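Local coordinates for catalase-3 (Neurospora crassa, PDB 4AJ9) that breaks hydrogen peroxide down to oxygen and water as a haem-dependent catalase, protecting the cell from peroxide damage, at the interface of chains A and B. Sequence-based numbering; all coordinates share one arbitrary frame. Chains: chain A/B, Catalase-3.

Contact 1: the interface of chains A and B. Residues chain A 363-364, 379, 381-383, 387; chain B 21, 49-50, 53, 57.
A:His381 and B:His53 pack against each other at the core of this patch, burying 107 and 90 Å². The methylene CB of A:His381 makes a CH-pi contact over one face of the B:His53 imidazole, offset toward the rim and 3.8 Å from the ring centroid. B:His53 projects from helix 45-55 with CG turned away from its backbone N (chi1 -154°), which sends NE2 into the loops of chain A. There NE2 donates to the side-chain carbonyl OD1 of A:Asn364 at 2.7 Å, in the ring plane and fairly straight (162° at H). The A:Asn364 amide is itself fixed, because its ND2 donates to A:Asp383 O, which also accepts from A:Gln387 NE2. ND1 of B:His53 meets water 1, shared with A:Arg382 N and B:Glu57 OE2.

A:His381 points tip to tip at B:Asp21, the ring and carboxylate planes 85° apart. ND1 donates to OD2 on its syn side at 2.6 Å, but bent and tilted from the carboxylate plane, with OD1 also close to ND1 at 3.0 Å. OD1 receives A:Asn379 ND2 at 2.9 Å from above that plane. B:Gln49 OE1 lies 3.3 Å from A:His381 CE1 and accepts from B:Asp21 N, tying it to the residue that holds the imidazole. The patch joins helix 45-55, the N-terminal loop at B:Asp21 and the B:Glu57 segment of one catalase subunit to loops of the other, supporting subunit association.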
loop_
_atom_site.group_PDB
_atom_site.type_symbol
_atom_site.label_atom_id
_atom_site.label_comp_id
_atom_site.label_asym_id
_atom_site.label_seq_id
_atom_site.Cartn_x
_atom_site.Cartn_y
_atom_site.Cartn_z
ATOM N N PRO A 363 -2.045 4.439 8.260
ATOM C CA PRO A 363 -2.485 4.529 9.655
ATOM C C PRO A 363 -3.298 5.778 9.956
ATOM O O PRO A 363 -3.675 5.975 11.114
ATOM C CB PRO A 363 -1.162 4.621 10.401
ATOM C CG PRO A 363 -0.319 5.464 9.473
ATOM C CD PRO A 363 -0.698 5.015 8.079
ATOM N N ASN A 364 -3.568 6.612 8.950
ATOM C CA ASN A 364 -4.247 7.887 9.213
ATOM C C ASN A 364 -5.724 7.933 8.831
ATOM O O ASN A 364 -6.290 9.015 8.650
ATOM C CB ASN A 364 -3.473 9.045 8.572
ATOM C CG ASN A 364 -2.214 9.371 9.335
ATOM O OD1 ASN A 364 -2.270 9.582 10.549
ATOM N ND2 ASN A 364 -1.066 9.392 8.648
ATOM N N ASN A 379 -2.503 14.592 20.602
ATOM C CA ASN A 379 -1.601 13.566 21.094
ATOM C C ASN A 379 -0.264 13.684 20.399
ATOM O O ASN A 379 -0.048 14.613 19.627
ATOM C CB ASN A 379 -2.209 12.169 20.924
ATOM C CG ASN A 379 -2.530 11.846 19.477
ATOM O OD1 ASN A 379 -1.833 12.290 18.563
ATOM N ND2 ASN A 379 -3.603 11.093 19.260
ATOM N N HIS A 381 1.093 11.528 18.259
ATOM C CA HIS A 381 1.176 10.795 16.997
ATOM C C HIS A 381 1.643 11.726 15.884
ATOM O O HIS A 381 1.159 12.853 15.771
ATOM C CB HIS A 381 -0.179 10.217 16.588
ATOM C CG HIS A 381 -0.788 9.293 17.601
ATOM N ND1 HIS A 381 -1.918 8.546 17.336
ATOM C CD2 HIS A 381 -0.448 9.016 18.883
ATOM C CE1 HIS A 381 -2.235 7.835 18.405
ATOM N NE2 HIS A 381 -1.361 8.104 19.359
ATOM N N ARG A 382 2.547 11.235 15.042
ATOM C CA ARG A 382 3.053 12.018 13.910
ATOM C C ARG A 382 3.232 11.164 12.658
ATOM O O ARG A 382 3.332 9.932 12.740
ATOM C CB ARG A 382 4.405 12.661 14.270
ATOM C CG ARG A 382 4.343 13.623 15.451
ATOM C CD ARG A 382 3.528 14.878 15.118
ATOM N NE ARG A 382 3.663 15.895 16.167
ATOM C CZ ARG A 382 2.917 15.943 17.267
ATOM N NH1 ARG A 382 1.969 15.032 17.475
ATOM N NH2 ARG A 382 3.124 16.898 18.165
ATOM N N ASP A 383 3.305 11.825 11.506
ATOM C CA ASP A 383 3.711 11.158 10.271
ATOM C C ASP A 383 2.696 10.097 9.821
ATOM O O ASP A 383 1.512 10.246 10.065
ATOM C CB ASP A 383 5.111 10.549 10.438
ATOM C CG ASP A 383 6.151 11.579 10.823
ATOM O OD1 ASP A 383 5.798 12.776 10.936
ATOM O OD2 ASP A 383 7.327 11.205 10.997
ATOM N N GLN A 387 -0.524 11.837 6.019
ATOM C CA GLN A 387 -0.666 12.761 7.147
ATOM C C GLN A 387 -1.282 14.099 6.672
ATOM O O GLN A 387 -0.709 14.812 5.841
ATOM C CB GLN A 387 0.676 12.960 7.862
ATOM C CG GLN A 387 0.656 14.047 8.950
ATOM C CD GLN A 387 -0.364 13.763 10.036
ATOM O OE1 GLN A 387 -1.306 14.526 10.236
ATOM N NE2 GLN A 387 -0.180 12.656 10.745
ATOM N N ASP B 21 -6.785 8.945 18.545
ATOM C CA ASP B 21 -7.006 9.531 17.225
ATOM C C ASP B 21 -8.490 9.637 16.868
ATOM O O ASP B 21 -8.841 10.274 15.882
ATOM C CB ASP B 21 -6.243 8.752 16.147
ATOM C CG ASP B 21 -4.749 9.044 16.162
ATOM O OD1 ASP B 21 -4.355 10.117 16.668
ATOM O OD2 ASP B 21 -3.957 8.201 15.684
ATOM N N GLN B 49 -3.737 1.725 19.583
ATOM C CA GLN B 49 -3.897 2.834 18.642
ATOM C C GLN B 49 -2.651 3.726 18.666
ATOM O O GLN B 49 -2.327 4.353 17.673
ATOM C CB GLN B 49 -5.203 3.634 18.849
ATOM C CG GLN B 49 -5.404 4.246 20.247
ATOM C CD GLN B 49 -4.753 5.614 20.424
ATOM O OE1 GLN B 49 -4.957 6.529 19.621
ATOM N NE2 GLN B 49 -3.974 5.758 21.494
ATOM N N LYS B 50 -1.937 3.747 19.792
ATOM C CA LYS B 50 -0.721 4.556 19.908
ATOM C C LYS B 50 0.455 3.877 19.208
ATOM O O LYS B 50 1.201 4.521 18.466
ATOM C CB LYS B 50 -0.357 4.832 21.377
ATOM C CG LYS B 50 0.917 5.700 21.553
ATOM C CD LYS B 50 1.336 5.804 23.029
ATOM C CE LYS B 50 2.615 6.639 23.211
ATOM N NZ LYS B 50 2.925 6.848 24.653
ATOM N N HIS B 53 0.038 3.651 15.266
ATOM C CA HIS B 53 0.429 4.860 14.560
ATOM C C HIS B 53 1.944 4.959 14.452
ATOM O O HIS B 53 2.474 5.199 13.371
ATOM C CB HIS B 53 -0.153 6.121 15.179
ATOM C CG HIS B 53 -0.286 7.226 14.188
ATOM N ND1 HIS B 53 0.770 8.041 13.839
ATOM C CD2 HIS B 53 -1.329 7.602 13.410
ATOM C CE1 HIS B 53 0.376 8.893 12.911
ATOM N NE2 HIS B 53 -0.895 8.652 12.636
ATOM N N GLU B 57 4.781 4.979 10.890
ATOM C CA GLU B 57 5.131 6.377 10.644
ATOM C C GLU B 57 5.870 6.548 9.319
ATOM O O GLU B 57 5.741 7.580 8.669
ATOM C CB GLU B 57 6.008 6.943 11.778
ATOM C CG GLU B 57 5.258 7.196 13.098
ATOM C CD GLU B 57 6.151 7.796 14.163
ATOM O OE1 GLU B 57 7.348 8.028 13.880
ATOM O OE2 GLU B 57 5.657 8.030 15.281
HETATM O O HOH W 1 2.877 8.268 15.601
HETATM O O HOH W 2 8.087 10.813 13.504
#

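Contact 2: the interface of chains A and B. Residues chain A 408-410, 415-418; chain B 17, 25-26.
The phenyl ring of B:Phe17 presents one face to the backbone of A:Gly415, whose CA stands 3.4 Å above the ring plane, displaced toward the rim, and 3.6 Å from the centroid. This CH-pi contact is made mainly near CZ and CE2. A:Ala410 CB shares the face with A:Gly415 CA, lying over CD1 at 3.8 Å, while the carbonyl O of A:Gln409 approaches the CD1-CE1 rim, 3.5 Å from CD1. The backbone of B:Phe17 forms a parallel beta bridge with A:Ala408.

The amide of B:Asn25 is the second flat group. Its ND2 donates to A:Gly415 O at 2.9 Å, nearly straight (165° at H), with the acceptor in the amide plane. CG lies beside the backbone N (chi1 -71°), which carries ND2 to that carbonyl while CB rests 3.7 Å from A:Ala410 CB. A:Gly415 is therefore gripped twice, by the ring at CA and by the amide at O.

Backbone groups complete the patch: A:Ala410 N donates to B:Ile26 O at 2.8 Å, and A:Phe418 N to B:Asn25 O at 3.0 Å. Water 3 links B:Asn25 N with A:Arg416 O. Through main-chain bonds together with the B:Phe17 ring and the B:Asn25 amide, the site clasps the N-terminal segment of one subunit to a loop of its neighbour and so contributes to catalase assembly.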
loop_
_atom_site.group_PDB
_atom_site.type_symbol
_atom_site.label_atom_id
_atom_site.label_comp_id
_atom_site.label_asym_id
_atom_site.label_seq_id
_atom_site.Cartn_x
_atom_site.Cartn_y
_atom_site.Cartn_z
ATOM N N ALA A 408 -1.559 16.611 28.160
ATOM C CA ALA A 408 -1.469 16.068 29.508
ATOM C C ALA A 408 -2.236 14.757 29.678
ATOM O O ALA A 408 -3.174 14.463 28.937
ATOM C CB ALA A 408 -1.964 17.092 30.510
ATOM N N GLN A 409 -1.828 13.979 30.670
ATOM C CA GLN A 409 -2.495 12.725 30.984
ATOM C C GLN A 409 -3.907 12.950 31.535
ATOM O O GLN A 409 -4.124 13.847 32.349
ATOM C CB GLN A 409 -1.657 11.936 31.993
ATOM C CG GLN A 409 -0.248 11.626 31.499
ATOM C CD GLN A 409 -0.239 10.702 30.291
ATOM O OE1 GLN A 409 -0.758 9.585 30.344
ATOM N NE2 GLN A 409 0.359 11.162 29.200
ATOM N N ALA A 410 -4.858 12.127 31.102
ATOM C CA ALA A 410 -6.215 12.156 31.647
ATOM C C ALA A 410 -6.604 10.780 32.192
ATOM O O ALA A 410 -6.265 9.746 31.601
ATOM C CB ALA A 410 -7.211 12.609 30.584
ATOM N N GLY A 415 -9.343 15.323 34.070
ATOM C CA GLY A 415 -9.564 15.509 32.648
ATOM C C GLY A 415 -10.474 14.497 31.974
ATOM O O GLY A 415 -10.335 14.251 30.780
ATOM N N ARG A 416 -11.395 13.909 32.735
ATOM C CA ARG A 416 -12.382 12.980 32.174
ATOM C C ARG A 416 -11.773 11.908 31.258
ATOM O O ARG A 416 -12.289 11.630 30.169
ATOM C CB ARG A 416 -13.491 13.748 31.441
ATOM C CG ARG A 416 -14.365 14.564 32.391
ATOM C CD ARG A 416 -15.689 14.964 31.773
ATOM N NE ARG A 416 -16.428 13.820 31.238
ATOM C CZ ARG A 416 -17.215 13.019 31.953
ATOM N NH1 ARG A 416 -17.368 13.219 33.259
ATOM N NH2 ARG A 416 -17.845 12.008 31.361
ATOM N N GLY A 417 -10.685 11.304 31.714
ATOM C CA GLY A 417 -10.034 10.251 30.953
ATOM C C GLY A 417 -10.861 8.978 30.939
ATOM O O GLY A 417 -11.686 8.746 31.823
ATOM N N PHE A 418 -10.652 8.147 29.925
ATOM C CA PHE A 418 -11.221 6.821 29.954
ATOM C C PHE A 418 -10.627 6.078 31.145
ATOM O O PHE A 418 -9.501 6.350 31.551
ATOM C CB PHE A 418 -10.912 6.062 28.660
ATOM C CG PHE A 418 -11.305 4.615 28.717
ATOM C CD1 PHE A 418 -12.585 4.221 28.375
ATOM C CD2 PHE A 418 -10.400 3.653 29.148
ATOM C CE1 PHE A 418 -12.955 2.890 28.449
ATOM C CE2 PHE A 418 -10.760 2.319 29.223
ATOM C CZ PHE A 418 -12.043 1.942 28.885
ATOM N N PHE B 17 -5.575 18.002 27.012
ATOM C CA PHE B 17 -5.432 16.629 27.482
ATOM C C PHE B 17 -5.181 15.690 26.309
ATOM O O PHE B 17 -5.705 15.898 25.213
ATOM C CB PHE B 17 -6.691 16.162 28.227
ATOM C CG PHE B 17 -6.800 16.700 29.630
ATOM C CD1 PHE B 17 -5.979 16.216 30.630
ATOM C CD2 PHE B 17 -7.720 17.687 29.938
ATOM C CE1 PHE B 17 -6.071 16.702 31.909
ATOM C CE2 PHE B 17 -7.813 18.184 31.216
ATOM C CZ PHE B 17 -6.986 17.692 32.203
ATOM N N ASN B 25 -10.478 11.700 25.890
ATOM C CA ASN B 25 -9.283 11.929 26.683
ATOM C C ASN B 25 -8.754 10.629 27.287
ATOM O O ASN B 25 -9.530 9.759 27.679
ATOM C CB ASN B 25 -9.573 12.956 27.777
ATOM C CG ASN B 25 -9.763 14.360 27.217
ATOM O OD1 ASN B 25 -9.699 14.573 25.999
ATOM N ND2 ASN B 25 -10.000 15.324 28.103
ATOM N N ILE B 26 -7.431 10.506 27.359
ATOM C CA ILE B 26 -6.802 9.289 27.853
ATOM C C ILE B 26 -5.517 9.539 28.628
ATOM O O ILE B 26 -5.018 10.667 28.708
ATOM C CB ILE B 26 -6.418 8.368 26.681
ATOM C CG1 ILE B 26 -5.484 9.121 25.737
ATOM C CG2 ILE B 26 -7.667 7.884 25.939
ATOM C CD1 ILE B 26 -4.979 8.287 24.584
HETATM O O HOH W 3 -13.096 12.131 27.522
#

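Contact 3: the interface of chains A and B. Residues chain A 19-23; chain B 366, 373, 376-377, 379.
B:Asn379 meets the A:Thr19 to A:Asp21 turn through its side-chain amide, in a contact, within this member of the catalase family, of an N-terminal loop with loops and the 3-10 helix 365-367 of the partner. ND2 donates to the backbone O of A:Thr19 at 3.1 Å, nearly straight, with the acceptor in the amide plane and the donor above the carbonyl plane. Its bond to the A:Asp21 carboxylate oxygen OD1 is the symmetry counterpart of the one in contact 1, so the two N-H groups are directed to separate partners. CG of B:Asn379 lies between the backbone N and the carbonyl carbon, the torsion that brings ND2 to the turn.

A:Asp21 buries 58 Å² and is held between B:Glu366 and B:Val377. B:Val377 lays its branches along the backbone of the turn: CG1 comes 3.7 Å from A:Thr20 O, and CG2 approaches A:Asp21 O. B:Glu366, which buries 47 Å², covers the other flank with its aliphatic part, CB being 3.5 Å from A:Asp21 O. Its carboxylate OE2 runs beside A:Phe22, 3.7 Å from CD2. B:Pro373 contributes CB, which packs on A:Phe22 O.

Within chain A, hydroxyls hold the turn in shape. A:Thr19 OG1 donates to A:Thr20 O, while A:Thr20 OG1 accepts from A:Phe22 N and donates to A:Gly23 O at 2.8 Å. A:Phe22, its CG between the backbone N and the carbonyl carbon (chi1 56°), lays one face over A:Thr20 OG1, which stands 3.1 Å above the ring centre.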
loop_
_atom_site.group_PDB
_atom_site.type_symbol
_atom_site.label_atom_id
_atom_site.label_comp_id
_atom_site.label_asym_id
_atom_site.label_seq_id
_atom_site.Cartn_x
_atom_site.Cartn_y
_atom_site.Cartn_z
ATOM N N THR A 19 -10.109 21.130 -14.438
ATOM C CA THR A 19 -8.712 21.333 -14.057
ATOM C C THR A 19 -8.008 19.991 -13.864
ATOM O O THR A 19 -8.653 18.952 -13.804
ATOM C CB THR A 19 -8.599 22.079 -12.716
ATOM O OG1 THR A 19 -9.023 21.204 -11.661
ATOM C CG2 THR A 19 -9.464 23.337 -12.727
ATOM N N THR A 20 -6.686 20.016 -13.739
ATOM C CA THR A 20 -5.955 18.828 -13.320
ATOM C C THR A 20 -6.125 18.762 -11.818
ATOM O O THR A 20 -6.708 19.670 -11.225
ATOM C CB THR A 20 -4.453 18.965 -13.577
ATOM O OG1 THR A 20 -3.925 19.931 -12.668
ATOM C CG2 THR A 20 -4.172 19.404 -15.019
ATOM N N ASP A 21 -5.583 17.721 -11.193
ATOM C CA ASP A 21 -5.610 17.612 -9.736
ATOM C C ASP A 21 -4.617 18.568 -9.060
ATOM O O ASP A 21 -4.618 18.707 -7.838
ATOM C CB ASP A 21 -5.357 16.171 -9.277
ATOM C CG ASP A 21 -6.597 15.297 -9.381
ATOM O OD1 ASP A 21 -7.729 15.841 -9.315
ATOM O OD2 ASP A 21 -6.445 14.063 -9.520
ATOM N N PHE A 22 -3.772 19.223 -9.854
ATOM C CA PHE A 22 -2.844 20.218 -9.308
ATOM C C PHE A 22 -3.168 21.616 -9.815
ATOM O O PHE A 22 -2.326 22.523 -9.784
ATOM C CB PHE A 22 -1.394 19.851 -9.618
ATOM C CG PHE A 22 -1.107 19.673 -11.076
ATOM C CD1 PHE A 22 -0.688 20.750 -11.854
ATOM C CD2 PHE A 22 -1.239 18.426 -11.673
ATOM C CE1 PHE A 22 -0.404 20.586 -13.206
ATOM C CE2 PHE A 22 -0.961 18.255 -13.023
ATOM C CZ PHE A 22 -0.550 19.343 -13.791
ATOM N N GLY A 23 -4.399 21.786 -10.276
ATOM C CA GLY A 23 -4.862 23.083 -10.715
ATOM C C GLY A 23 -4.418 23.384 -12.135
ATOM O O GLY A 23 -3.599 22.670 -12.728
ATOM N N GLU B 366 -2.047 14.663 -4.366
ATOM C CA GLU B 366 -2.203 16.081 -4.655
ATOM C C GLU B 366 -3.146 16.753 -3.644
ATOM O O GLU B 366 -3.259 17.980 -3.619
ATOM C CB GLU B 366 -2.708 16.311 -6.092
ATOM C CG GLU B 366 -1.860 15.671 -7.206
ATOM C CD GLU B 366 -0.536 16.393 -7.490
ATOM O OE1 GLU B 366 0.114 16.875 -6.536
ATOM O OE2 GLU B 366 -0.138 16.466 -8.681
ATOM N N PRO B 373 -2.880 22.942 -4.851
ATOM C CA PRO B 373 -2.725 24.231 -5.525
ATOM C C PRO B 373 -3.546 25.260 -4.764
ATOM O O PRO B 373 -4.348 24.889 -3.912
ATOM C CB PRO B 373 -3.361 23.978 -6.890
ATOM C CG PRO B 373 -4.405 22.948 -6.606
ATOM C CD PRO B 373 -3.800 22.043 -5.577
ATOM N N GLY B 376 -7.792 26.029 -7.156
ATOM C CA GLY B 376 -9.070 25.351 -7.313
ATOM C C GLY B 376 -9.010 24.125 -8.208
ATOM O O GLY B 376 -8.407 24.153 -9.276
ATOM N N VAL B 377 -9.644 23.047 -7.759
ATOM C CA VAL B 377 -9.650 21.779 -8.487
ATOM C C VAL B 377 -11.093 21.396 -8.786
ATOM O O VAL B 377 -11.912 21.243 -7.882
ATOM C CB VAL B 377 -8.957 20.671 -7.679
ATOM C CG1 VAL B 377 -9.065 19.318 -8.389
ATOM C CG2 VAL B 377 -7.502 21.038 -7.447
ATOM N N ASN B 379 -12.928 18.703 -11.314
ATOM C CA ASN B 379 -12.947 17.714 -12.374
ATOM C C ASN B 379 -13.800 16.539 -11.952
ATOM O O ASN B 379 -14.452 16.585 -10.905
ATOM C CB ASN B 379 -11.535 17.274 -12.758
ATOM C CG ASN B 379 -10.753 16.728 -11.575
ATOM O OD1 ASN B 379 -11.297 16.001 -10.734
ATOM N ND2 ASN B 379 -9.475 17.084 -11.498
#

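The centres of the C-alpha atoms of contact 1 lie about 18 Å from those of contact 2 and about 27 Å from those of contact 3, while contacts 2 and 3 are about 40 Å apart, so the three patches are spread widely over one interface. Contacts 1 and 3 share residue positions 21 and 379 with the chains exchanged, as the two-fold symmetry requires. The segment 17-26 recurs in all three, which ties each N-terminal region to its neighbour at several points. All three centres lie at least 25 Å from A:His65, consistent with a role in assembling the tetramer.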